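Local coordinates for protein 2-methyl-3-hydroxypyridine-5-carboxylic acid oxygenase (Mesorhizobium loti, PDB 3ALJ) that probably catalyses FAD-dependent oxygenation and ring opening of 2-methyl-3-hydroxypyridine-5-carboxylic acid, a step in vitamin B6 degradation, at residues F21-Q32 with L109-L120; V91-L99 with S353-L363. One frame throughout, in Å; residues are numbered along the deposited sequence. Where two conformers were deposited one is given.

Interaction 1: residues F21-Q32 with L109-L120; sequences FAGLTAAIALKQ and LHDALVNRARAL. With FAD (flavin-adenine dinucleotide), chain B.
I28 meets L113, R116, A117 and L120 with different atoms, R116 CG being touched from both I28 CD1 and I28 CG2. Its CB is directed toward helix 109-119, with CG1 anti to the carbonyl carbon (chi1 -73°) and CG2 anti to the backbone N. CG2 meets L120 CD1 at 3.8 Å, near the C-terminal end of 109-120; CG1 lies 3.9 Å from A117 CA, where the small alanine lets the backbones come close, I28 CA and A117 CA being 5.4 Å apart, the shortest pairing in the register. At the tip, CD1 packs against R116 CG and comes within 3.4 Å of L113 O. One turn earlier, L24 is a knob in the hole formed by H110, L113, V114 and A117, its CD1 over one face of the H110 ring and against L113 CB and V114 CG2. The segment axes approach to 9.5 Å and cross at 29°. Helix 21-32 follows strand 13-17 through a glycine-rich turn that fits the GxGxxG pattern of a Rossmann-type dinucleotide fold, and A22 N donates to FAD O1P at 2.9 Å. L109 CD2 covers one face of the F21 ring, 3.6 Å from F21 CE1, while FAD O4' lies at the ring's edge. At the far end, R116 NH2 donates to a lone pair of Q32 OE1 over 2.9 Å (164°); Q32 NE2 and R116 NE bond to G65 O and L66 O.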
loop_
_atom_site.group_PDB
_atom_site.type_symbol
_atom_site.label_atom_id
_atom_site.label_comp_id
_atom_site.label_asym_id
_atom_site.label_seq_id
_atom_site.Cartn_x
_atom_site.Cartn_y
_atom_site.Cartn_z
ATOM N N PHE A 21 -6.828 -2.079 2.224
ATOM C CA PHE A 21 -6.886 -2.311 0.747
ATOM C C PHE A 21 -6.971 -3.787 0.411
ATOM O O PHE A 21 -7.655 -4.189 -0.506
ATOM C CB PHE A 21 -5.651 -1.652 0.081
ATOM C CG PHE A 21 -5.460 -0.237 0.445
ATOM C CD1 PHE A 21 -6.421 0.690 0.188
ATOM C CD2 PHE A 21 -4.322 0.181 1.104
ATOM C CE1 PHE A 21 -6.315 2.031 0.584
ATOM C CE2 PHE A 21 -4.185 1.606 1.462
ATOM C CZ PHE A 21 -5.149 2.489 1.122
ATOM N N ALA A 22 -6.309 -4.660 1.175
ATOM C CA ALA A 22 -6.410 -6.076 0.888
ATOM C C ALA A 22 -7.789 -6.682 1.134
ATOM O O ALA A 22 -8.373 -7.369 0.298
ATOM C CB ALA A 22 -5.365 -6.842 1.714
ATOM N N GLY A 23 -8.374 -6.264 2.298
ATOM C CA GLY A 23 -9.688 -6.834 2.615
ATOM C C GLY A 23 -10.825 -6.340 1.760
ATOM O O GLY A 23 -11.693 -7.132 1.357
ATOM N N LEU A 24 -10.740 -5.057 1.454
ATOM C CA LEU A 24 -11.776 -4.503 0.562
ATOM C C LEU A 24 -11.636 -5.069 -0.859
ATOM O O LEU A 24 -12.660 -5.328 -1.504
ATOM C CB LEU A 24 -11.665 -2.982 0.531
ATOM C CG LEU A 24 -12.115 -2.255 1.815
ATOM C CD1 LEU A 24 -11.655 -0.767 1.779
ATOM C CD2 LEU A 24 -13.623 -2.315 1.918
ATOM N N THR A 25 -10.396 -5.247 -1.346
ATOM C CA THR A 25 -10.217 -5.855 -2.651
ATOM C C THR A 25 -10.739 -7.257 -2.640
ATOM O O THR A 25 -11.494 -7.654 -3.559
ATOM C CB THR A 25 -8.699 -5.854 -2.987
ATOM O OG1 THR A 25 -8.244 -4.510 -3.230
ATOM C CG2 THR A 25 -8.464 -6.690 -4.304
ATOM N N ALA A 26 -10.397 -8.070 -1.602
ATOM C CA ALA A 26 -10.914 -9.428 -1.557
ATOM C C ALA A 26 -12.419 -9.439 -1.484
ATOM O O ALA A 26 -13.079 -10.243 -2.225
ATOM C CB ALA A 26 -10.302 -10.189 -0.289
ATOM N N ALA A 27 -12.997 -8.584 -0.671
ATOM C CA ALA A 27 -14.453 -8.566 -0.574
ATOM C C ALA A 27 -15.180 -8.227 -1.865
ATOM O O ALA A 27 -16.145 -8.879 -2.216
ATOM C CB ALA A 27 -14.901 -7.679 0.572
ATOM N N ILE A 28 -14.690 -7.238 -2.583
ATOM C CA ILE A 28 -15.324 -6.831 -3.834
ATOM C C ILE A 28 -15.182 -7.939 -4.845
ATOM O O ILE A 28 -16.152 -8.279 -5.509
ATOM C CB ILE A 28 -14.678 -5.557 -4.321
ATOM C CG1 ILE A 28 -15.078 -4.367 -3.490
ATOM C CG2 ILE A 28 -15.077 -5.320 -5.804
ATOM C CD1 ILE A 28 -14.132 -3.118 -3.689
ATOM N N ALA A 29 -13.965 -8.481 -4.949
ATOM C CA ALA A 29 -13.699 -9.512 -5.977
ATOM C C ALA A 29 -14.534 -10.749 -5.717
ATOM O O ALA A 29 -15.207 -11.322 -6.658
ATOM C CB ALA A 29 -12.237 -9.920 -6.101
ATOM N N LEU A 30 -14.686 -11.125 -4.451
ATOM C CA LEU A 30 -15.458 -12.334 -4.100
ATOM C C LEU A 30 -16.895 -12.006 -4.333
ATOM O O LEU A 30 -17.628 -12.856 -4.919
ATOM C CB LEU A 30 -15.153 -12.747 -2.617
ATOM C CG LEU A 30 -13.767 -13.255 -2.438
ATOM C CD1 LEU A 30 -13.499 -13.254 -0.864
ATOM C CD2 LEU A 30 -13.545 -14.633 -3.027
ATOM N N LYS A 31 -17.386 -10.820 -3.926
ATOM C CA LYS A 31 -18.837 -10.481 -4.112
ATOM C C LYS A 31 -19.178 -10.461 -5.633
ATOM O O LYS A 31 -20.268 -10.934 -6.021
ATOM C CB LYS A 31 -19.171 -9.136 -3.423
ATOM C CG LYS A 31 -20.671 -8.742 -3.377
ATOM C CD LYS A 31 -21.410 -9.691 -2.353
ATOM C CE LYS A 31 -22.833 -9.109 -2.456
ATOM N NZ LYS A 31 -23.736 -9.941 -1.601
ATOM N N GLN A 32 -18.247 -10.009 -6.463
ATOM C CA GLN A 32 -18.559 -9.975 -7.935
ATOM C C GLN A 32 -18.648 -11.368 -8.460
ATOM O O GLN A 32 -19.414 -11.567 -9.428
ATOM C CB GLN A 32 -17.406 -9.232 -8.673
ATOM C CG GLN A 32 -17.427 -7.748 -8.486
ATOM C CD GLN A 32 -16.326 -7.003 -9.253
ATOM O OE1 GLN A 32 -16.508 -5.815 -9.561
ATOM N NE2 GLN A 32 -15.219 -7.697 -9.589
ATOM N N LEU A 109 -8.204 6.521 -2.312
ATOM C CA LEU A 109 -8.231 5.148 -2.731
ATOM C C LEU A 109 -9.215 4.320 -1.864
ATOM O O LEU A 109 -10.020 3.550 -2.345
ATOM C CB LEU A 109 -6.819 4.559 -2.679
ATOM C CG LEU A 109 -6.676 3.064 -2.932
ATOM C CD1 LEU A 109 -7.295 2.726 -4.302
ATOM C CD2 LEU A 109 -5.261 2.675 -2.818
ATOM N N HIS A 110 -9.057 4.545 -0.535
ATOM C CA HIS A 110 -9.834 3.748 0.393
ATOM C C HIS A 110 -11.349 4.086 0.208
ATOM O O HIS A 110 -12.146 3.121 0.150
ATOM C CB HIS A 110 -9.284 4.025 1.819
ATOM C CG HIS A 110 -9.737 3.022 2.791
ATOM N ND1 HIS A 110 -10.823 3.220 3.593
ATOM C CD2 HIS A 110 -9.250 1.787 3.084
ATOM C CE1 HIS A 110 -10.972 2.164 4.368
ATOM N NE2 HIS A 110 -10.053 1.262 4.043
ATOM N N ASP A 111 -11.720 5.345 -0.037
ATOM C CA ASP A 111 -13.130 5.679 -0.177
ATOM C C ASP A 111 -13.670 5.101 -1.477
ATOM O O ASP A 111 -14.778 4.509 -1.483
ATOM C CB ASP A 111 -13.335 7.217 -0.108
ATOM C CG ASP A 111 -13.150 7.782 1.304
ATOM O OD1 ASP A 111 -12.809 7.078 2.316
ATOM O OD2 ASP A 111 -13.181 9.067 1.207
ATOM N N ALA A 112 -12.851 5.017 -2.564
ATOM C CA ALA A 112 -13.335 4.385 -3.763
ATOM C C ALA A 112 -13.615 2.921 -3.583
ATOM O O ALA A 112 -14.654 2.441 -4.075
ATOM C CB ALA A 112 -12.285 4.597 -4.900
ATOM N N LEU A 113 -12.776 2.225 -2.828
ATOM C CA LEU A 113 -13.057 0.855 -2.525
ATOM C C LEU A 113 -14.264 0.637 -1.613
ATOM O O LEU A 113 -15.025 -0.310 -1.898
ATOM C CB LEU A 113 -11.775 0.198 -1.930
ATOM C CG LEU A 113 -10.581 0.123 -2.936
ATOM C CD1 LEU A 113 -9.320 -0.242 -2.087
ATOM C CD2 LEU A 113 -10.811 -0.939 -3.955
ATOM N N VAL A 114 -14.366 1.461 -0.548
ATOM C CA VAL A 114 -15.583 1.288 0.303
ATOM C C VAL A 114 -16.787 1.550 -0.528
ATOM O O VAL A 114 -17.770 0.737 -0.391
ATOM C CB VAL A 114 -15.435 2.262 1.446
ATOM C CG1 VAL A 114 -16.776 2.334 2.218
ATOM C CG2 VAL A 114 -14.332 1.846 2.421
ATOM N N ASN A 115 -16.776 2.550 -1.413
ATOM C CA ASN A 115 -18.034 2.936 -2.182
ATOM C C ASN A 115 -18.374 1.767 -3.075
ATOM O O ASN A 115 -19.605 1.456 -3.184
ATOM C CB ASN A 115 -17.798 4.214 -2.959
ATOM C CG ASN A 115 -17.738 5.500 -2.049
ATOM O OD1 ASN A 115 -17.284 6.535 -2.502
ATOM N ND2 ASN A 115 -18.161 5.391 -0.808
ATOM N N ARG A 116 -17.415 1.081 -3.673
ATOM C CA ARG A 116 -17.703 -0.026 -4.543
ATOM C C ARG A 116 -18.191 -1.226 -3.770
ATOM O O ARG A 116 -19.136 -1.888 -4.188
ATOM C CB ARG A 116 -16.416 -0.340 -5.418
ATOM C CG ARG A 116 -16.529 -1.518 -6.238
ATOM C CD ARG A 116 -17.702 -1.367 -7.321
ATOM N NE ARG A 116 -17.631 -2.486 -8.210
ATOM C CZ ARG A 116 -18.700 -2.860 -8.957
ATOM N NH1 ARG A 116 -19.858 -2.158 -8.890
ATOM N NH2 ARG A 116 -18.638 -3.903 -9.713
ATOM N N ALA A 117 -17.582 -1.534 -2.606
ATOM C CA ALA A 117 -18.091 -2.629 -1.801
ATOM C C ALA A 117 -19.542 -2.345 -1.353
ATOM O O ALA A 117 -20.342 -3.310 -1.380
ATOM C CB ALA A 117 -17.179 -2.768 -0.560
ATOM N N ARG A 118 -19.867 -1.105 -1.011
ATOM C CA ARG A 118 -21.246 -0.776 -0.564
ATOM C C ARG A 118 -22.148 -0.929 -1.784
ATOM O O ARG A 118 -23.293 -1.524 -1.605
ATOM C CB ARG A 118 -21.289 0.594 0.001
ATOM C CG ARG A 118 -20.665 0.661 1.319
ATOM C CD ARG A 118 -20.876 2.096 1.836
ATOM N NE ARG A 118 -20.427 2.283 3.220
ATOM C CZ ARG A 118 -19.919 3.431 3.714
ATOM N NH1 ARG A 118 -19.590 3.476 5.004
ATOM N NH2 ARG A 118 -19.811 4.552 3.003
ATOM N N ALA A 119 -21.753 -0.421 -2.967
ATOM C CA ALA A 119 -22.614 -0.550 -4.154
ATOM C C ALA A 119 -22.934 -2.007 -4.432
ATOM O O ALA A 119 -24.045 -2.321 -4.949
ATOM C CB ALA A 119 -22.002 0.095 -5.357
ATOM N N LEU A 120 -22.036 -2.986 -4.192
ATOM C CA LEU A 120 -22.241 -4.355 -4.460
ATOM C C LEU A 120 -22.993 -5.115 -3.309
ATOM O O LEU A 120 -23.331 -6.278 -3.502
ATOM C CB LEU A 120 -20.893 -5.045 -4.695
ATOM C CG LEU A 120 -20.239 -4.669 -6.027
ATOM C CD1 LEU A 120 -18.829 -5.179 -5.937
ATOM C CD2 LEU A 120 -21.007 -5.385 -7.142
HETATM P PA FAD B . -3.819 -2.385 6.296
HETATM O O1A FAD B . -3.866 -1.292 5.274
HETATM O O2A FAD B . -2.997 -2.243 7.440
HETATM O O5B FAD B . -5.326 -2.626 6.738
HETATM C C5B FAD B . -5.662 -3.615 7.766
HETATM C C4B FAD B . -7.018 -3.129 8.236
HETATM O O4B FAD B . -7.382 -4.179 9.197
HETATM C C3B FAD B . -7.011 -1.871 9.022
HETATM O O3B FAD B . -8.098 -1.007 8.632
HETATM C C2B FAD B . -7.070 -2.363 10.513
HETATM O O2B FAD B . -7.713 -1.428 11.397
HETATM C C1B FAD B . -7.940 -3.574 10.434
HETATM N N9A FAD B . -7.637 -4.583 11.397
HETATM C C8A FAD B . -6.445 -4.880 12.020
HETATM N N7A FAD B . -6.558 -5.962 12.806
HETATM C C5A FAD B . -7.877 -6.374 12.696
HETATM C C6A FAD B . -8.559 -7.479 13.199
HETATM N N6A FAD B . -7.933 -8.363 14.047
HETATM N N1A FAD B . -9.843 -7.597 12.852
HETATM C C2A FAD B . -10.475 -6.718 12.067
HETATM N N3A FAD B . -9.860 -5.636 11.507
HETATM C C4A FAD B . -8.542 -5.514 11.824
HETATM N N1 FAD B . 2.061 0.604 -0.786
HETATM C C2 FAD B . 1.846 0.943 -2.044
HETATM O O2 FAD B . 1.283 0.198 -2.863
HETATM N N3 FAD B . 2.276 2.186 -2.511
HETATM C C4 FAD B . 2.896 3.109 -1.668
HETATM O O4 FAD B . 3.129 4.296 -2.109
HETATM C C4X FAD B . 3.124 2.714 -0.361
HETATM N N5 FAD B . 3.862 3.579 0.519
HETATM C C5X FAD B . 4.144 3.146 1.801
HETATM C C6 FAD B . 4.953 3.918 2.654
HETATM C C7 FAD B . 5.180 3.523 3.948
HETATM C C7M FAD B . 6.066 4.412 4.867
HETATM C C8 FAD B . 4.679 2.326 4.413
HETATM C C8M FAD B . 4.945 1.827 5.852
HETATM C C9 FAD B . 3.877 1.541 3.573
HETATM C C9A FAD B . 3.636 1.926 2.231
HETATM N N10 FAD B . 2.839 1.106 1.318
HETATM C C10 FAD B . 2.646 1.493 0.045
HETATM C "C1'" FAD B . 2.312 -0.252 1.817
HETATM C "C2'" FAD B . 0.843 -0.107 2.192
HETATM O "O2'" FAD B . 0.706 0.934 3.181
HETATM C "C3'" FAD B . 0.362 -1.406 2.867
HETATM O "O3'" FAD B . 1.071 -2.523 2.211
HETATM C "C4'" FAD B . -1.074 -1.684 2.698
HETATM O "O4'" FAD B . -1.793 -0.616 3.376
HETATM C "C5'" FAD B . -1.479 -2.961 3.358
HETATM O "O5'" FAD B . -2.880 -3.144 3.176
HETATM P P FAD B . -3.577 -4.247 4.067
HETATM O O1P FAD B . -5.003 -4.172 3.721
HETATM O O2P FAD B . -2.873 -5.566 3.989
HETATM O O3P FAD B . -3.335 -3.753 5.588
#

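Interaction 2: residues V91-L99 with S353-L363; sequences VSKETFNGL and SKGNMFTPAAL
E94 reaches F358 because its CG stands anti to the carbonyl carbon (chi1 -68°) and the chain beyond runs extended, carrying the carboxylate across to the backbone of 356-358. S92 OG is tucked between its own backbone N and carbonyl carbon, which brings it 3.1 Å from N356 N for a weak bond. G355 packs beside it: a side chain would collide with S92 and V91, and the positive phi also favours glycine. The main bond is F358 N to the syn lone pair of E94 OE2, 3.0 Å long at 152°. Water 3 donates to E94 OE1 (2.7 Å) and accepts from M357 N; water 4 donates to E94 OE2 (2.6 Å) and to F358 O. The loop at 353-363, with F358 at the centre of an inverse gamma turn, is thereby joined to strand 89-94, an edge strand of the seven-stranded sheet. Past the strand, F96 and F358 form an offset edge-to-face pair, ring centroids 5.4 Å apart and planes at 75°, with F96 CZ over one face of F358; F96 CE1 also lies 3.5 Å from F358 CB. W56 meets both rings, and L99 CD2 touches L363 CD2 at 3.8 Å. With an alanine here in place of E94, F358 N would probably lose its side-chain acceptor, and waters 3 and 4 the carboxylate they link to M357 N and F358 O. Such a buried carboxylate is consistent with an ionised acid whose charge is probably stabilised by neutral donors, two on OE2 (F358 N and water 4) and one on OE1 (water 3).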
loop_
_atom_site.group_PDB
_atom_site.type_symbol
_atom_site.label_atom_id
_atom_site.label_comp_id
_atom_site.label_asym_id
_atom_site.label_seq_id
_atom_site.Cartn_x
_atom_site.Cartn_y
_atom_site.Cartn_z
ATOM N N VAL A 91 19.253 14.105 -11.080
ATOM C CA VAL A 91 20.105 13.037 -11.531
ATOM C C VAL A 91 19.351 12.070 -12.475
ATOM O O VAL A 91 19.964 11.213 -13.174
ATOM C CB VAL A 91 20.769 12.257 -10.381
ATOM C CG1 VAL A 91 21.778 13.115 -9.686
ATOM C CG2 VAL A 91 19.718 11.651 -9.413
ATOM N N SER A 92 18.016 12.075 -12.477
ATOM C CA SER A 92 17.327 11.240 -13.438
ATOM C C SER A 92 15.863 11.761 -13.572
ATOM O O SER A 92 15.301 12.370 -12.637
ATOM C CB SER A 92 17.269 9.746 -12.980
ATOM O OG SER A 92 16.633 9.535 -11.714
ATOM N N LYS A 93 15.262 11.389 -14.730
ATOM C CA LYS A 93 13.855 11.560 -15.001
ATOM C C LYS A 93 13.357 10.346 -15.705
ATOM O O LYS A 93 13.957 9.917 -16.736
ATOM C CB LYS A 93 13.655 12.814 -15.951
ATOM C CG LYS A 93 13.776 14.151 -15.103
ATOM C CD LYS A 93 13.547 15.334 -16.072
ATOM C CE LYS A 93 13.551 16.599 -15.261
ATOM N NZ LYS A 93 13.415 17.793 -16.210
ATOM N N GLU A 94 12.382 9.704 -15.048
ATOM C CA GLU A 94 11.994 8.347 -15.561
ATOM C C GLU A 94 10.506 8.344 -15.819
ATOM O O GLU A 94 9.677 8.850 -15.024
ATOM C CB GLU A 94 12.309 7.278 -14.450
ATOM C CG GLU A 94 13.798 7.124 -14.223
ATOM C CD GLU A 94 14.088 6.273 -12.991
ATOM O OE1 GLU A 94 14.186 6.809 -11.893
ATOM O OE2 GLU A 94 14.267 5.057 -13.172
ATOM N N THR A 95 10.107 7.712 -16.945
ATOM C CA THR A 95 8.673 7.596 -17.310
ATOM C C THR A 95 8.317 6.158 -17.643
ATOM O O THR A 95 7.160 5.900 -18.016
ATOM C CB THR A 95 8.275 8.552 -18.447
ATOM O OG1 THR A 95 9.035 8.191 -19.589
ATOM C CG2 THR A 95 8.455 9.998 -18.058
ATOM N N PHE A 96 9.234 5.191 -17.573
ATOM C CA PHE A 96 8.860 3.750 -17.587
ATOM C C PHE A 96 8.226 3.257 -18.859
ATOM O O PHE A 96 7.402 2.372 -18.846
ATOM C CB PHE A 96 7.867 3.447 -16.396
ATOM C CG PHE A 96 8.152 4.277 -15.098
ATOM C CD1 PHE A 96 9.405 4.184 -14.497
ATOM C CD2 PHE A 96 7.187 5.053 -14.505
ATOM C CE1 PHE A 96 9.696 4.892 -13.326
ATOM C CE2 PHE A 96 7.441 5.752 -13.315
ATOM C CZ PHE A 96 8.686 5.657 -12.740
ATOM N N ASN A 97 8.592 3.908 -19.961
ATOM C CA ASN A 97 8.067 3.521 -21.288
ATOM C C ASN A 97 6.552 3.348 -21.265
ATOM O O ASN A 97 5.993 2.383 -21.775
ATOM C CB ASN A 97 8.754 2.323 -21.851
ATOM C CG ASN A 97 8.468 2.242 -23.431
ATOM O OD1 ASN A 97 8.235 3.304 -24.150
ATOM N ND2 ASN A 97 8.401 1.004 -23.938
ATOM N N GLY A 98 5.909 4.323 -20.633
ATOM C CA GLY A 98 4.458 4.347 -20.683
ATOM C C GLY A 98 3.721 3.505 -19.618
ATOM O O GLY A 98 2.480 3.545 -19.614
ATOM N N LEU A 99 4.435 2.740 -18.798
ATOM C CA LEU A 99 3.760 1.940 -17.781
ATOM C C LEU A 99 2.859 2.867 -16.930
ATOM O O LEU A 99 3.358 3.850 -16.369
ATOM C CB LEU A 99 4.838 1.394 -16.874
ATOM C CG LEU A 99 4.422 0.592 -15.671
ATOM C CD1 LEU A 99 3.976 -0.733 -16.012
ATOM C CD2 LEU A 99 5.688 0.524 -14.703
ATOM N N SER A 353 18.548 6.701 -4.374
ATOM C CA SER A 353 19.292 7.994 -4.362
ATOM C C SER A 353 20.158 8.177 -5.603
ATOM O O SER A 353 20.554 9.286 -5.846
ATOM C CB SER A 353 20.180 8.086 -3.106
ATOM O OG SER A 353 21.270 7.158 -3.159
ATOM N N LYS A 354 20.382 7.085 -6.326
ATOM C CA LYS A 354 21.255 7.123 -7.499
ATOM C C LYS A 354 20.477 7.637 -8.713
ATOM O O LYS A 354 21.098 8.066 -9.716
ATOM C CB LYS A 354 21.850 5.748 -7.814
ATOM C CG LYS A 354 22.745 5.290 -6.661
ATOM C CD LYS A 354 23.462 4.038 -7.054
ATOM C CE LYS A 354 22.545 2.836 -7.063
ATOM N NZ LYS A 354 23.392 1.639 -7.559
ATOM N N GLY A 355 19.145 7.516 -8.676
ATOM C CA GLY A 355 18.294 7.754 -9.865
ATOM C C GLY A 355 18.502 6.613 -10.896
ATOM O O GLY A 355 19.391 5.741 -10.833
ATOM N N ASN A 356 17.573 6.629 -11.875
ATOM C CA ASN A 356 17.588 5.569 -12.914
ATOM C C ASN A 356 17.531 4.149 -12.411
ATOM O O ASN A 356 18.017 3.186 -13.074
ATOM C CB ASN A 356 18.782 5.764 -13.913
ATOM C CG ASN A 356 18.623 6.944 -14.783
ATOM O OD1 ASN A 356 17.528 7.175 -15.328
ATOM N ND2 ASN A 356 19.698 7.767 -14.823
ATOM N N MET A 357 16.922 3.989 -11.244
ATOM C CA MET A 357 16.812 2.649 -10.632
ATOM C C MET A 357 15.501 1.914 -10.768
ATOM O O MET A 357 15.355 0.797 -10.333
ATOM C CB MET A 357 17.299 2.652 -9.139
ATOM C CG MET A 357 18.735 3.127 -8.933
ATOM S SD MET A 357 19.884 1.990 -9.709
ATOM C CE MET A 357 19.718 0.669 -8.554
ATOM N N PHE A 358 14.583 2.532 -11.545
ATOM C CA PHE A 358 13.387 1.759 -11.862
ATOM C C PHE A 358 13.685 0.975 -13.139
ATOM O O PHE A 358 13.225 1.291 -14.264
ATOM C CB PHE A 358 12.180 2.709 -12.064
ATOM C CG PHE A 358 11.620 3.159 -10.727
ATOM C CD1 PHE A 358 10.844 2.258 -9.973
ATOM C CD2 PHE A 358 11.960 4.437 -10.229
ATOM C CE1 PHE A 358 10.389 2.652 -8.667
ATOM C CE2 PHE A 358 11.441 4.801 -8.938
ATOM C CZ PHE A 358 10.733 3.905 -8.214
ATOM N N THR A 359 14.548 -0.032 -12.960
ATOM C CA THR A 359 15.002 -0.896 -14.054
ATOM C C THR A 359 13.913 -1.901 -14.358
ATOM O O THR A 359 12.864 -2.004 -13.646
ATOM C CB THR A 359 16.198 -1.753 -13.526
ATOM O OG1 THR A 359 15.718 -2.483 -12.344
ATOM C CG2 THR A 359 17.407 -0.898 -13.060
ATOM N N PRO A 360 14.103 -2.703 -15.421
ATOM C CA PRO A 360 13.158 -3.718 -15.633
ATOM C C PRO A 360 12.861 -4.650 -14.517
ATOM O O PRO A 360 11.724 -4.981 -14.207
ATOM C CB PRO A 360 13.720 -4.453 -16.903
ATOM C CG PRO A 360 14.378 -3.327 -17.658
ATOM C CD PRO A 360 15.047 -2.508 -16.534
ATOM N N ALA A 361 13.925 -5.017 -13.775
ATOM C CA ALA A 361 13.691 -5.828 -12.626
ATOM C C ALA A 361 12.894 -5.187 -11.467
ATOM O O ALA A 361 12.077 -5.825 -10.851
ATOM C CB ALA A 361 15.104 -6.405 -12.181
ATOM N N ALA A 362 13.231 -3.917 -11.231
ATOM C CA ALA A 362 12.563 -3.194 -10.190
ATOM C C ALA A 362 11.058 -3.108 -10.578
ATOM O O ALA A 362 10.258 -3.132 -9.662
ATOM C CB ALA A 362 13.122 -1.789 -10.051
ATOM N N LEU A 363 10.733 -2.891 -11.858
ATOM C CA LEU A 363 9.356 -2.745 -12.295
ATOM C C LEU A 363 8.619 -4.049 -12.555
ATOM O O LEU A 363 7.473 -4.039 -13.028
ATOM C CB LEU A 363 9.402 -1.934 -13.592
ATOM C CG LEU A 363 9.771 -0.454 -13.360
ATOM C CD1 LEU A 363 9.907 0.188 -14.801
ATOM C CD2 LEU A 363 8.766 0.297 -12.449
HETATM O O HOH W 1 21.123 8.463 -12.479
HETATM O O HOH W 2 17.119 10.053 -16.551
HETATM O O HOH W 3 15.355 5.758 -9.691
HETATM O O HOH W 4 13.747 3.767 -15.341
#

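The segments alternate along the chain: 21-32, 91-99, 109-120, then 353-363, so the two pairings cross in sequence. In space they are separate, on opposite sides of the chain's centre, with centres 31 Å apart and nearest atoms about 16 Å apart. Interaction 1 joins helix 106-119 to the helix that follows strand 13-17 of the six-stranded sheet. Interaction 2 joins 89-94, an edge strand of the seven-stranded sheet, to the loop between helices 321-349 and 364-367. FAD contacts interaction 1 directly, while the F358 side chain of interaction 2 stays about 10 Å from it. One contact thus lies at the cofactor-binding part; the other ties the C-terminal part of the chain to the seven-stranded sheet.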